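Long-range contacts in tail spike protein gp49 (Pseudomonas phage LKA1, PDB 4RU4), which acts as the phage's O-specific polysaccharide lyase, probably degrading the Pseudomonas surface coat so that the virus can enter its host: residues Thr109-Cys114 with Ile211-Gly216; Pro219-Leu224 with Asn242-Tyr247; Val238-Asn243 with Ile261-Asp266; Gly268-Ile273 with Tyr289-Ala294. All blocks are in the same frame, centred on the assembly; numbering follows the deposited sequence. Where two conformers were deposited one is given.

Contact 1 of 4, residues Thr109-Cys114 with Ile211-Gly216; sequences TSVLSC and IQIVGG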
loop_
_atom_site.group_PDB
_atom_site.type_symbol
_atom_site.label_atom_id
_atom_site.label_comp_id
_atom_site.label_asym_id
_atom_site.label_seq_id
_atom_site.Cartn_x
_atom_site.Cartn_y
_atom_site.Cartn_z
ATOM N N THR B 109 35.092 -13.398 -9.905
ATOM C CA THR B 109 34.181 -13.205 -8.787
ATOM C C THR B 109 32.750 -12.950 -9.255
ATOM O O THR B 109 31.797 -13.449 -8.644
ATOM C CB THR B 109 34.679 -12.033 -7.932
ATOM O OG1 THR B 109 35.988 -12.340 -7.449
ATOM C CG2 THR B 109 33.769 -11.810 -6.732
ATOM N N SER B 110 32.602 -12.174 -10.336
ATOM C CA SER B 110 31.291 -11.759 -10.831
ATOM C C SER B 110 31.196 -11.907 -12.353
ATOM O O SER B 110 32.196 -11.779 -13.070
ATOM C CB SER B 110 31.021 -10.279 -10.472
ATOM O OG SER B 110 31.252 -10.056 -9.092
ATOM N N VAL B 111 29.994 -12.165 -12.847
ATOM C CA VAL B 111 29.810 -12.230 -14.303
ATOM C C VAL B 111 29.962 -10.842 -14.930
ATOM O O VAL B 111 30.655 -10.670 -15.932
ATOM C CB VAL B 111 28.448 -12.828 -14.704
ATOM C CG1 VAL B 111 28.360 -12.927 -16.236
ATOM C CG2 VAL B 111 28.265 -14.226 -14.072
ATOM N N LEU B 112 29.313 -9.852 -14.316
ATOM C CA LEU B 112 29.307 -8.498 -14.804
ATOM C C LEU B 112 29.525 -7.636 -13.565
ATOM O O LEU B 112 28.910 -7.888 -12.512
ATOM C CB LEU B 112 27.927 -8.224 -15.417
ATOM C CG LEU B 112 27.667 -7.143 -16.444
ATOM C CD1 LEU B 112 28.727 -7.271 -17.528
ATOM C CD2 LEU B 112 26.272 -7.308 -17.053
ATOM N N SER B 113 30.418 -6.656 -13.655
ATOM C CA SER B 113 30.681 -5.836 -12.474
ATOM C C SER B 113 31.110 -4.422 -12.812
ATOM O O SER B 113 31.798 -4.179 -13.820
ATOM C CB SER B 113 31.716 -6.496 -11.544
ATOM O OG SER B 113 32.983 -6.589 -12.177
ATOM N N CYS B 114 30.705 -3.486 -11.955
ATOM C CA CYS B 114 31.177 -2.115 -12.051
ATOM C C CYS B 114 31.470 -1.606 -10.648
ATOM O O CYS B 114 30.633 -1.748 -9.750
ATOM C CB CYS B 114 30.150 -1.200 -12.723
ATOM S SG CYS B 114 30.873 0.442 -13.049
ATOM N N ILE B 211 18.919 -8.067 -20.625
ATOM C CA ILE B 211 19.851 -9.145 -20.932
ATOM C C ILE B 211 19.513 -10.313 -20.000
ATOM O O ILE B 211 18.753 -10.165 -19.029
ATOM C CB ILE B 211 21.330 -8.736 -20.728
ATOM C CG1 ILE B 211 21.573 -8.286 -19.274
ATOM C CG2 ILE B 211 21.761 -7.649 -21.725
ATOM C CD1 ILE B 211 23.034 -8.325 -18.815
ATOM N N GLN B 212 20.054 -11.469 -20.324
ATOM C CA GLN B 212 19.993 -12.627 -19.442
ATOM C C GLN B 212 21.412 -13.106 -19.122
ATOM O O GLN B 212 22.244 -13.272 -20.019
ATOM C CB GLN B 212 19.165 -13.751 -20.067
ATOM C CG GLN B 212 19.252 -15.088 -19.289
ATOM C CD GLN B 212 18.200 -16.113 -19.701
ATOM O OE1 GLN B 212 17.939 -17.047 -18.952
ATOM N NE2 GLN B 212 17.605 -15.955 -20.896
ATOM N N ILE B 213 21.693 -13.273 -17.840
ATOM C CA ILE B 213 22.951 -13.867 -17.403
ATOM C C ILE B 213 22.626 -15.289 -16.959
ATOM O O ILE B 213 21.798 -15.478 -16.066
ATOM C CB ILE B 213 23.523 -13.070 -16.223
ATOM C CG1 ILE B 213 24.058 -11.739 -16.727
ATOM C CG2 ILE B 213 24.638 -13.871 -15.479
ATOM C CD1 ILE B 213 24.390 -10.803 -15.606
ATOM N N VAL B 214 23.228 -16.296 -17.600
ATOM C CA VAL B 214 23.099 -17.661 -17.081
ATOM C C VAL B 214 24.418 -17.972 -16.412
ATOM O O VAL B 214 25.378 -18.402 -17.077
ATOM C CB VAL B 214 22.795 -18.667 -18.178
ATOM C CG1 VAL B 214 22.630 -20.087 -17.584
ATOM C CG2 VAL B 214 21.533 -18.228 -18.938
ATOM N N GLY B 215 24.472 -17.714 -15.100
ATOM C CA GLY B 215 25.723 -17.659 -14.362
ATOM C C GLY B 215 26.416 -18.985 -14.070
ATOM O O GLY B 215 27.648 -19.060 -14.044
ATOM N N GLY B 216 25.638 -20.033 -13.843
ATOM C CA GLY B 216 26.215 -21.321 -13.507
ATOM C C GLY B 216 26.717 -21.372 -12.067
ATOM O O GLY B 216 26.282 -20.606 -11.191
#
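Gly215 N probably donates a backbone hydrogen bond to Thr239 O of the neighbouring strand 237-240, while Gly215 CA packs 4.3 Å from Val111 CG2. The remaining contact between Thr109-Cys114 and Ile211-Gly216 is apolar. Ile213 presses its CG2 methyl against the fork of Val111, with Val111 CG1 and CG2 both 3.9 Å from Ile213 CG2, and the two side chains slide past each other in opposite directions. In Ile213 that methyl is anti to the backbone N, which leaves CG1 beside the N. The packing lies inside a parallel beta-helix, the fold of the pectin lyase-like family: 109-114 leads, round a corner, into strand 113-120 of one face, whereas 212-214 belongs to another, so the side chains meet across the interior. Next to this pair, Leu112 and Ile211 reach toward each other tip to tip, Leu112 CD2 standing 3.8 Å from Ile211 CD1. In Ile211 a chi1 of 59° sets CG1, which carries the touching CD1, between N and the carbonyl carbon. Leu112 CD2 also lies 4.2 Å from Ile213 CD1, and Leu89 and Ile91 of strand 89-93 touch Leu112 as well.

Contact 2 of 4, residues Pro219-Leu224 with Asn242-Tyr247; sequences PMNGLL and NNAGVY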
loop_
_atom_site.group_PDB
_atom_site.type_symbol
_atom_site.label_atom_id
_atom_site.label_comp_id
_atom_site.label_asym_id
_atom_site.label_seq_id
_atom_site.Cartn_x
_atom_site.Cartn_y
_atom_site.Cartn_z
ATOM N N PRO B 219 30.750 -18.258 -10.646
ATOM C CA PRO B 219 30.795 -16.860 -10.176
ATOM C C PRO B 219 30.178 -16.721 -8.800
ATOM O O PRO B 219 29.189 -17.388 -8.568
ATOM C CB PRO B 219 29.917 -16.121 -11.196
ATOM C CG PRO B 219 29.942 -17.013 -12.438
ATOM C CD PRO B 219 29.916 -18.395 -11.856
ATOM N N MET B 220 30.736 -15.895 -7.913
ATOM C CA MET B 220 30.047 -15.598 -6.658
ATOM C C MET B 220 28.813 -14.776 -6.902
ATOM O O MET B 220 27.794 -14.985 -6.244
ATOM C CB MET B 220 30.929 -14.816 -5.689
ATOM C CG MET B 220 32.184 -15.544 -5.302
ATOM S SD MET B 220 32.666 -15.112 -3.627
ATOM C CE MET B 220 32.831 -13.337 -3.735
ATOM N N ASN B 221 28.915 -13.808 -7.820
ATOM C CA ASN B 221 27.811 -12.913 -8.094
ATOM C C ASN B 221 27.433 -12.964 -9.546
ATOM O O ASN B 221 28.300 -13.110 -10.412
ATOM C CB ASN B 221 28.224 -11.473 -7.803
ATOM C CG ASN B 221 28.793 -11.311 -6.427
ATOM O OD1 ASN B 221 28.141 -11.644 -5.434
ATOM N ND2 ASN B 221 30.027 -10.810 -6.349
ATOM N N GLY B 222 26.145 -12.803 -9.825
ATOM C CA GLY B 222 25.711 -12.626 -11.202
ATOM C C GLY B 222 26.096 -11.232 -11.634
ATOM O O GLY B 222 26.844 -11.053 -12.595
ATOM N N LEU B 223 25.591 -10.233 -10.922
ATOM C CA LEU B 223 25.961 -8.845 -11.178
ATOM C C LEU B 223 26.395 -8.196 -9.868
ATOM O O LEU B 223 25.685 -8.314 -8.858
ATOM C CB LEU B 223 24.770 -8.091 -11.763
ATOM C CG LEU B 223 24.799 -6.568 -11.766
ATOM C CD1 LEU B 223 25.948 -6.018 -12.610
ATOM C CD2 LEU B 223 23.468 -6.075 -12.292
ATOM N N LEU B 224 27.548 -7.517 -9.884
ATOM C CA LEU B 224 28.039 -6.767 -8.724
ATOM C C LEU B 224 28.171 -5.301 -9.121
ATOM O O LEU B 224 28.832 -5.001 -10.097
ATOM C CB LEU B 224 29.433 -7.252 -8.311
ATOM C CG LEU B 224 30.081 -6.382 -7.230
ATOM C CD1 LEU B 224 29.316 -6.455 -5.917
ATOM C CD2 LEU B 224 31.556 -6.784 -7.032
ATOM N N ASN B 242 25.210 -20.040 -6.826
ATOM C CA ASN B 242 26.303 -19.584 -5.988
ATOM C C ASN B 242 25.827 -18.573 -4.932
ATOM O O ASN B 242 24.773 -18.775 -4.303
ATOM C CB ASN B 242 27.454 -19.034 -6.847
ATOM C CG ASN B 242 28.828 -19.181 -6.162
ATOM O OD1 ASN B 242 29.157 -18.449 -5.222
ATOM N ND2 ASN B 242 29.638 -20.115 -6.652
ATOM N N ASN B 243 26.581 -17.495 -4.715
ATOM C CA ASN B 243 26.315 -16.644 -3.547
ATOM C C ASN B 243 25.255 -15.556 -3.694
ATOM O O ASN B 243 24.432 -15.402 -2.800
ATOM C CB ASN B 243 27.605 -16.039 -2.984
ATOM C CG ASN B 243 27.462 -15.642 -1.506
ATOM O OD1 ASN B 243 27.253 -16.492 -0.641
ATOM N ND2 ASN B 243 27.551 -14.358 -1.229
ATOM N N ALA B 244 25.263 -14.800 -4.797
ATOM C CA ALA B 244 24.303 -13.691 -4.962
ATOM C C ALA B 244 23.972 -13.452 -6.414
ATOM O O ALA B 244 24.869 -13.217 -7.215
ATOM C CB ALA B 244 24.842 -12.407 -4.356
ATOM N N GLY B 245 22.689 -13.511 -6.752
ATOM C CA GLY B 245 22.278 -13.188 -8.105
ATOM C C GLY B 245 22.692 -11.770 -8.459
ATOM O O GLY B 245 23.375 -11.550 -9.444
ATOM N N VAL B 246 22.274 -10.803 -7.639
ATOM C CA VAL B 246 22.620 -9.393 -7.833
ATOM C C VAL B 246 23.089 -8.863 -6.481
ATOM O O VAL B 246 22.411 -9.051 -5.477
ATOM C CB VAL B 246 21.397 -8.565 -8.300
ATOM C CG1 VAL B 246 21.754 -7.097 -8.471
ATOM C CG2 VAL B 246 20.870 -9.112 -9.627
ATOM N N TYR B 247 24.245 -8.215 -6.466
ATOM C CA TYR B 247 24.793 -7.676 -5.231
ATOM C C TYR B 247 25.100 -6.211 -5.440
ATOM O O TYR B 247 25.977 -5.880 -6.226
ATOM C CB TYR B 247 26.074 -8.434 -4.865
ATOM C CG TYR B 247 26.651 -8.163 -3.482
ATOM C CD1 TYR B 247 26.407 -6.976 -2.804
ATOM C CD2 TYR B 247 27.435 -9.115 -2.855
ATOM C CE1 TYR B 247 26.940 -6.736 -1.532
ATOM C CE2 TYR B 247 27.966 -8.895 -1.592
ATOM C CZ TYR B 247 27.716 -7.699 -0.938
ATOM O OH TYR B 247 28.254 -7.486 0.318
HETATM O O HOH W 1 28.785 -12.467 -2.881
#
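Pro219-Leu224 and Asn242-Tyr247 are laid side by side as parallel neighbours where the chain turns a corner, and their backbones stay 4.7 to 5.0 Å apart, CA to CA, from the Met220-Asn243 pair to the Leu224-Tyr247 pair. Met220 O starts the ladder, accepting from Ala244 N at 2.9 Å, with a weak second bond from Asn243 N. Gly222 N then gives to Ala244 O, Leu223 N to Gly245 O, and Tyr247 N to Leu223 O at 2.8 Å (N-H...O 166°). The bends at Gly222 and at Gly245-Val246 therefore stack directly, as do successive coils of the parallel beta-helix of the pectin lyase-like family. At the corner Gly222 and Gly245 approach closely, 4.7 Å from CA to CA.

Beyond the turn, Leu223 and Val246 share one face of the sheet, and Leu224 and Tyr247 the other. Leu224 lies alongside Tyr247, pointing the same way, its CD1 3.9 Å from Tyr247 CB. In Asn221, CG, anti to the carbonyl carbon (chi1 -53°), carries the amide whose OD1 reaches the in-plane edge of the tyrosine ring, 3.7 Å from Tyr247 CD2, with the amide plane 88° from the ring. A water donates to this OD1 and accepts from Asn243 ND2, bridging the two amides, while Asn221 ND2 is bonded to Ser110 OG. Asn242 sends ND2 to Thr217 O.

Contact 3 of 4, residues Val238-Asn243 with Ile261-Asp266; sequences VTLANN and ISNIGD. With NA (sodium ion), chain Y.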
loop_
_atom_site.group_PDB
_atom_site.type_symbol
_atom_site.label_atom_id
_atom_site.label_comp_id
_atom_site.label_asym_id
_atom_site.label_seq_id
_atom_site.Cartn_x
_atom_site.Cartn_y
_atom_site.Cartn_z
ATOM N N VAL B 238 18.433 -13.273 -14.343
ATOM C CA VAL B 238 19.711 -13.792 -13.857
ATOM C C VAL B 238 19.489 -15.139 -13.199
ATOM O O VAL B 238 18.611 -15.273 -12.353
ATOM C CB VAL B 238 20.344 -12.838 -12.824
ATOM C CG1 VAL B 238 21.697 -13.390 -12.349
ATOM C CG2 VAL B 238 20.504 -11.400 -13.417
ATOM N N THR B 239 20.272 -16.137 -13.580
ATOM C CA THR B 239 20.272 -17.390 -12.842
ATOM C C THR B 239 21.697 -17.688 -12.428
ATOM O O THR B 239 22.654 -17.234 -13.070
ATOM C CB THR B 239 19.719 -18.581 -13.664
ATOM O OG1 THR B 239 20.612 -18.881 -14.751
ATOM C CG2 THR B 239 18.321 -18.263 -14.180
ATOM N N LEU B 240 21.840 -18.436 -11.349
ATOM C CA LEU B 240 23.150 -18.661 -10.768
ATOM C C LEU B 240 22.972 -19.816 -9.813
ATOM O O LEU B 240 21.840 -20.137 -9.434
ATOM C CB LEU B 240 23.617 -17.418 -9.996
ATOM C CG LEU B 240 25.026 -17.410 -9.392
ATOM C CD1 LEU B 240 26.061 -17.333 -10.500
ATOM C CD2 LEU B 240 25.203 -16.282 -8.404
ATOM N N ALA B 241 24.082 -20.446 -9.445
ATOM C CA ALA B 241 24.071 -21.463 -8.397
ATOM C C ALA B 241 25.266 -21.170 -7.513
ATOM O O ALA B 241 26.221 -21.933 -7.484
ATOM C CB ALA B 241 24.190 -22.843 -9.001
ATOM N N ASN B 242 25.210 -20.040 -6.826
ATOM C CA ASN B 242 26.303 -19.584 -5.988
ATOM C C ASN B 242 25.827 -18.573 -4.932
ATOM O O ASN B 242 24.773 -18.775 -4.303
ATOM C CB ASN B 242 27.454 -19.034 -6.847
ATOM C CG ASN B 242 28.828 -19.181 -6.162
ATOM O OD1 ASN B 242 29.157 -18.449 -5.222
ATOM N ND2 ASN B 242 29.638 -20.115 -6.652
ATOM N N ASN B 243 26.581 -17.495 -4.715
ATOM C CA ASN B 243 26.315 -16.644 -3.547
ATOM C C ASN B 243 25.255 -15.556 -3.694
ATOM O O ASN B 243 24.432 -15.402 -2.800
ATOM C CB ASN B 243 27.605 -16.039 -2.984
ATOM C CG ASN B 243 27.462 -15.642 -1.506
ATOM O OD1 ASN B 243 27.253 -16.492 -0.641
ATOM N ND2 ASN B 243 27.551 -14.358 -1.229
ATOM N N ILE B 261 15.164 -12.956 -10.935
ATOM C CA ILE B 261 16.435 -13.373 -10.380
ATOM C C ILE B 261 16.247 -14.709 -9.673
ATOM O O ILE B 261 15.346 -14.861 -8.827
ATOM C CB ILE B 261 16.950 -12.369 -9.329
ATOM C CG1 ILE B 261 16.889 -10.913 -9.854
ATOM C CG2 ILE B 261 18.378 -12.774 -8.897
ATOM C CD1 ILE B 261 17.670 -10.695 -11.170
ATOM N N SER B 262 17.086 -15.689 -10.007
ATOM C CA SER B 262 16.961 -17.023 -9.402
ATOM C C SER B 262 18.326 -17.570 -9.009
ATOM O O SER B 262 19.140 -17.886 -9.877
ATOM C CB SER B 262 16.282 -17.998 -10.381
ATOM O OG SER B 262 16.159 -19.300 -9.823
ATOM N N ASN B 263 18.572 -17.694 -7.706
ATOM C CA ASN B 263 19.829 -18.269 -7.236
ATOM C C ASN B 263 19.609 -19.604 -6.524
ATOM O O ASN B 263 19.093 -19.646 -5.412
ATOM C CB ASN B 263 20.621 -17.272 -6.359
ATOM C CG ASN B 263 21.979 -17.824 -5.928
ATOM O OD1 ASN B 263 22.456 -18.816 -6.476
ATOM N ND2 ASN B 263 22.574 -17.217 -4.903
ATOM N N ILE B 264 20.026 -20.693 -7.188
ATOM C CA ILE B 264 19.858 -22.045 -6.683
ATOM C C ILE B 264 20.746 -22.221 -5.465
ATOM O O ILE B 264 20.463 -23.061 -4.601
ATOM C CB ILE B 264 20.220 -23.055 -7.818
ATOM C CG1 ILE B 264 19.085 -23.060 -8.838
ATOM C CG2 ILE B 264 20.531 -24.463 -7.297
ATOM C CD1 ILE B 264 19.485 -23.599 -10.208
ATOM N N GLY B 265 21.813 -21.424 -5.417
ATOM C CA GLY B 265 22.748 -21.422 -4.306
ATOM C C GLY B 265 23.833 -22.476 -4.458
ATOM O O GLY B 265 23.726 -23.352 -5.316
ATOM N N ASP B 266 24.868 -22.400 -3.627
ATOM C CA ASP B 266 25.863 -23.476 -3.549
ATOM C C ASP B 266 26.085 -23.929 -2.091
ATOM O O ASP B 266 27.043 -24.628 -1.777
ATOM C CB ASP B 266 27.185 -23.047 -4.199
ATOM C CG ASP B 266 27.919 -21.978 -3.409
ATOM O OD1 ASP B 266 27.306 -21.298 -2.555
ATOM O OD2 ASP B 266 29.129 -21.806 -3.655
HETATM NA NA NA Y . 16.581 -21.495 -11.806
HETATM O O HOH W 2 19.335 -20.562 -10.831
HETATM O O HOH W 3 28.064 -19.143 -1.572
HETATM O O HOH W 4 18.549 -22.332 -13.454
#
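Asn263 extends CG anti to its backbone N (chi1 -177°), and a small chi2 of 14° turns OD1 toward Asn242. OD1 accepts from Asn242 N at 3.0 Å, in the plane of the amide and on a lone pair, and also from Gly265 N, which sits above that plane and closes an Asx turn. The other end of the amide, Asn263 ND2, donates to Asn242 O at 2.8 Å; that oxygen lies in the plane of the donor amide, whereas ND2 stands well above the carbonyl plane.

Before this junction strands 238-240 and 261-263 are parallel neighbours on successive coils of the beta-helix, their axes 4.8 Å apart and 1° from aligned. Ser262 N to Val238 O (2.8 Å) and Ile264 N to Leu240 O (2.9 Å) pin the register. Val238 and Ile261 point the same way on one face, with CG2 of the valine 3.7 Å from CD1 of the isoleucine. On the other face are Thr239 and Ser262; in the conformer given, Ser262 OG is 3.0 Å from a sodium ion.

Asn263 ND2 also bonds Tyr271 O. With donors on its oxygen and acceptors at its nitrogen, the buried amide can hardly be flipped, and it satisfies backbone atoms where the pairing of the strands ends.

Contact 4 of 4, residues Gly268-Ile273 with Tyr289-Ala294; sequences GDDYGI and YARRHA. With EDO (1,2-ethanediol), chain U.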
loop_
_atom_site.group_PDB
_atom_site.type_symbol
_atom_site.label_atom_id
_atom_site.label_comp_id
_atom_site.label_asym_id
_atom_site.label_seq_id
_atom_site.Cartn_x
_atom_site.Cartn_y
_atom_site.Cartn_z
ATOM N N GLY B 268 26.105 -21.682 0.499
ATOM C CA GLY B 268 26.573 -20.562 1.298
ATOM C C GLY B 268 25.408 -19.671 1.696
ATOM O O GLY B 268 24.310 -20.151 1.937
ATOM N N ASP B 269 25.635 -18.363 1.722
ATOM C CA ASP B 269 24.592 -17.435 2.105
ATOM C C ASP B 269 23.431 -17.397 1.108
ATOM O O ASP B 269 22.325 -17.101 1.494
ATOM C CB ASP B 269 25.171 -16.040 2.281
ATOM C CG ASP B 269 26.068 -15.932 3.505
ATOM O OD1 ASP B 269 25.974 -16.797 4.411
ATOM O OD2 ASP B 269 26.848 -14.964 3.559
ATOM N N ASP B 270 23.715 -17.659 -0.162
ATOM C CA ASP B 270 22.699 -17.957 -1.167
ATOM C C ASP B 270 21.542 -16.938 -1.229
ATOM O O ASP B 270 20.376 -17.273 -0.926
ATOM C CB ASP B 270 22.202 -19.401 -0.983
ATOM C CG ASP B 270 23.341 -20.437 -1.136
ATOM O OD1 ASP B 270 24.492 -20.030 -1.448
ATOM O OD2 ASP B 270 23.097 -21.656 -0.964
ATOM N N TYR B 271 21.900 -15.708 -1.613
ATOM C CA TYR B 271 20.972 -14.593 -1.801
ATOM C C TYR B 271 20.493 -14.449 -3.240
ATOM O O TYR B 271 21.208 -14.782 -4.180
ATOM C CB TYR B 271 21.656 -13.272 -1.469
ATOM C CG TYR B 271 22.319 -13.187 -0.125
ATOM C CD1 TYR B 271 21.566 -13.219 1.029
ATOM C CD2 TYR B 271 23.700 -13.037 -0.010
ATOM C CE1 TYR B 271 22.154 -13.115 2.291
ATOM C CE2 TYR B 271 24.303 -12.933 1.251
ATOM C CZ TYR B 271 23.510 -12.975 2.397
ATOM O OH TYR B 271 24.056 -12.880 3.658
ATOM N N GLY B 272 19.300 -13.891 -3.407
ATOM C CA GLY B 272 18.803 -13.565 -4.748
ATOM C C GLY B 272 19.339 -12.180 -5.106
ATOM O O GLY B 272 20.245 -12.053 -5.914
ATOM N N ILE B 273 18.759 -11.148 -4.488
ATOM C CA ILE B 273 19.260 -9.768 -4.572
ATOM C C ILE B 273 19.676 -9.345 -3.167
ATOM O O ILE B 273 18.902 -9.501 -2.212
ATOM C CB ILE B 273 18.143 -8.798 -5.026
ATOM C CG1 ILE B 273 17.538 -9.253 -6.343
ATOM C CG2 ILE B 273 18.676 -7.364 -5.194
ATOM C CD1 ILE B 273 16.097 -8.645 -6.641
ATOM N N TYR B 289 13.798 -15.913 -6.638
ATOM C CA TYR B 289 14.016 -17.135 -5.859
ATOM C C TYR B 289 15.468 -17.187 -5.415
ATOM O O TYR B 289 16.353 -16.870 -6.197
ATOM C CB TYR B 289 13.733 -18.421 -6.672
ATOM C CG TYR B 289 14.187 -19.641 -5.911
ATOM C CD1 TYR B 289 13.399 -20.195 -4.893
ATOM C CD2 TYR B 289 15.451 -20.197 -6.143
ATOM C CE1 TYR B 289 13.831 -21.292 -4.176
ATOM C CE2 TYR B 289 15.900 -21.281 -5.415
ATOM C CZ TYR B 289 15.094 -21.816 -4.425
ATOM O OH TYR B 289 15.561 -22.910 -3.720
ATOM N N ALA B 290 15.714 -17.603 -4.178
ATOM C CA ALA B 290 17.063 -18.015 -3.769
ATOM C C ALA B 290 16.917 -19.077 -2.689
ATOM O O ALA B 290 15.933 -19.074 -1.973
ATOM C CB ALA B 290 17.885 -16.839 -3.265
ATOM N N ARG B 291 17.878 -19.995 -2.592
ATOM C CA ARG B 291 17.799 -21.071 -1.614
ATOM C C ARG B 291 17.555 -20.495 -0.224
ATOM O O ARG B 291 16.658 -20.943 0.457
ATOM C CB ARG B 291 19.066 -21.950 -1.619
ATOM C CG ARG B 291 18.925 -23.187 -0.730
ATOM C CD ARG B 291 20.208 -24.034 -0.645
ATOM N NE ARG B 291 21.262 -23.332 0.097
ATOM C CZ ARG B 291 21.434 -23.380 1.420
ATOM N NH1 ARG B 291 20.624 -24.112 2.197
ATOM N NH2 ARG B 291 22.426 -22.685 1.968
ATOM N N ARG B 292 18.318 -19.478 0.179
ATOM C CA ARG B 292 18.145 -18.930 1.536
ATOM C C ARG B 292 17.293 -17.648 1.622
ATOM O O ARG B 292 16.184 -17.678 2.157
ATOM C CB ARG B 292 19.486 -18.752 2.245
ATOM C CG ARG B 292 20.060 -20.119 2.683
ATOM C CD ARG B 292 21.307 -19.992 3.516
ATOM N NE ARG B 292 21.036 -19.477 4.856
ATOM C CZ ARG B 292 21.257 -18.221 5.242
ATOM N NH1 ARG B 292 21.738 -17.291 4.378
ATOM N NH2 ARG B 292 20.978 -17.888 6.508
ATOM N N HIS B 293 17.800 -16.537 1.093
ATOM C CA HIS B 293 17.070 -15.278 1.171
ATOM C C HIS B 293 16.860 -14.714 -0.216
ATOM O O HIS B 293 17.819 -14.359 -0.868
ATOM C CB HIS B 293 17.862 -14.256 1.957
ATOM C CG HIS B 293 18.223 -14.705 3.335
ATOM N ND1 HIS B 293 17.364 -15.443 4.128
ATOM C CD2 HIS B 293 19.357 -14.533 4.056
ATOM C CE1 HIS B 293 17.945 -15.674 5.291
ATOM N NE2 HIS B 293 19.161 -15.149 5.265
ATOM N N ALA B 294 15.616 -14.631 -0.659
ATOM C CA ALA B 294 15.342 -14.114 -2.001
ATOM C C ALA B 294 15.870 -12.689 -2.126
ATOM O O ALA B 294 16.533 -12.338 -3.094
ATOM C CB ALA B 294 13.827 -14.154 -2.299
HETATM C C1 EDO U . 25.707 -9.070 6.432
HETATM O O1 EDO U . 26.520 -9.543 7.508
HETATM C C2 EDO U . 25.959 -9.949 5.214
HETATM O O2 EDO U . 25.053 -9.615 4.170
HETATM O O HOH W 5 22.567 -14.377 5.477
#
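Arg291 and Asp270 form the tightly held part of this contact, a salt bridge in which Arg291 NE donates to Asp270 OD2 at 2.7 Å, nearly straight at 166°. The carboxylate oxygen lies in the guanidinium plane and uses its anti lone pair, although the two flat groups stand 87° apart. Arg291 NH2 adds weak bonds to that oxygen and to Gly268 O, and Gly267 N donates to OD2 too. Further along, at the corner, Ala290 CB lies 3.3 Å from Gly272 N. Here successive coils of the parallel beta-helix meet: Tyr271 pairs with His293 in parallel, Gly272 N bonds His293 O, and Ile273 N bonds Ala294 O at 2.9 Å. The Tyr271 and His293 rings lie side by side, rim to rim, with CE1 of the tyrosine 3.6 Å from CD2 of the histidine and planes 29° apart. His293 also stacks with His327 and bonds His327 O through ND1.

Looser is the side of Asp269, whose exposed carboxylate is only a nearby opposite charge to Arg292. A water joins Arg292 NH1 to Tyr271 OH, and an ethanediol, probably from crystallisation, bonds Tyr271 OH weakly. One firm bond remains there, Arg292 NH1 to Asp269 O at 2.9 Å.

In the fold
The four contacts follow the rise of the beta-helix, opening in chain order from contact 1 to contact 4. Contacts 1 and 2 have centres about 7 Å apart, as do 2 and 3, and 3 and 4, whereas 1 and 4 are about 16 Å apart and do not touch. Strands 212-214, 237-240, 260-263 and 287-290 pair in turn, tying contacts 1, 3 and 4 along one face. Strands 113-120, 221-226, 247-249 and 271-276 tie contacts 1, 2 and 4 along another. Contacts 2 and 3 share Asn242 and Asn243. Contact 1 spans the interior while the others join neighbouring coils, together building a continuous stretch of the beta-helix.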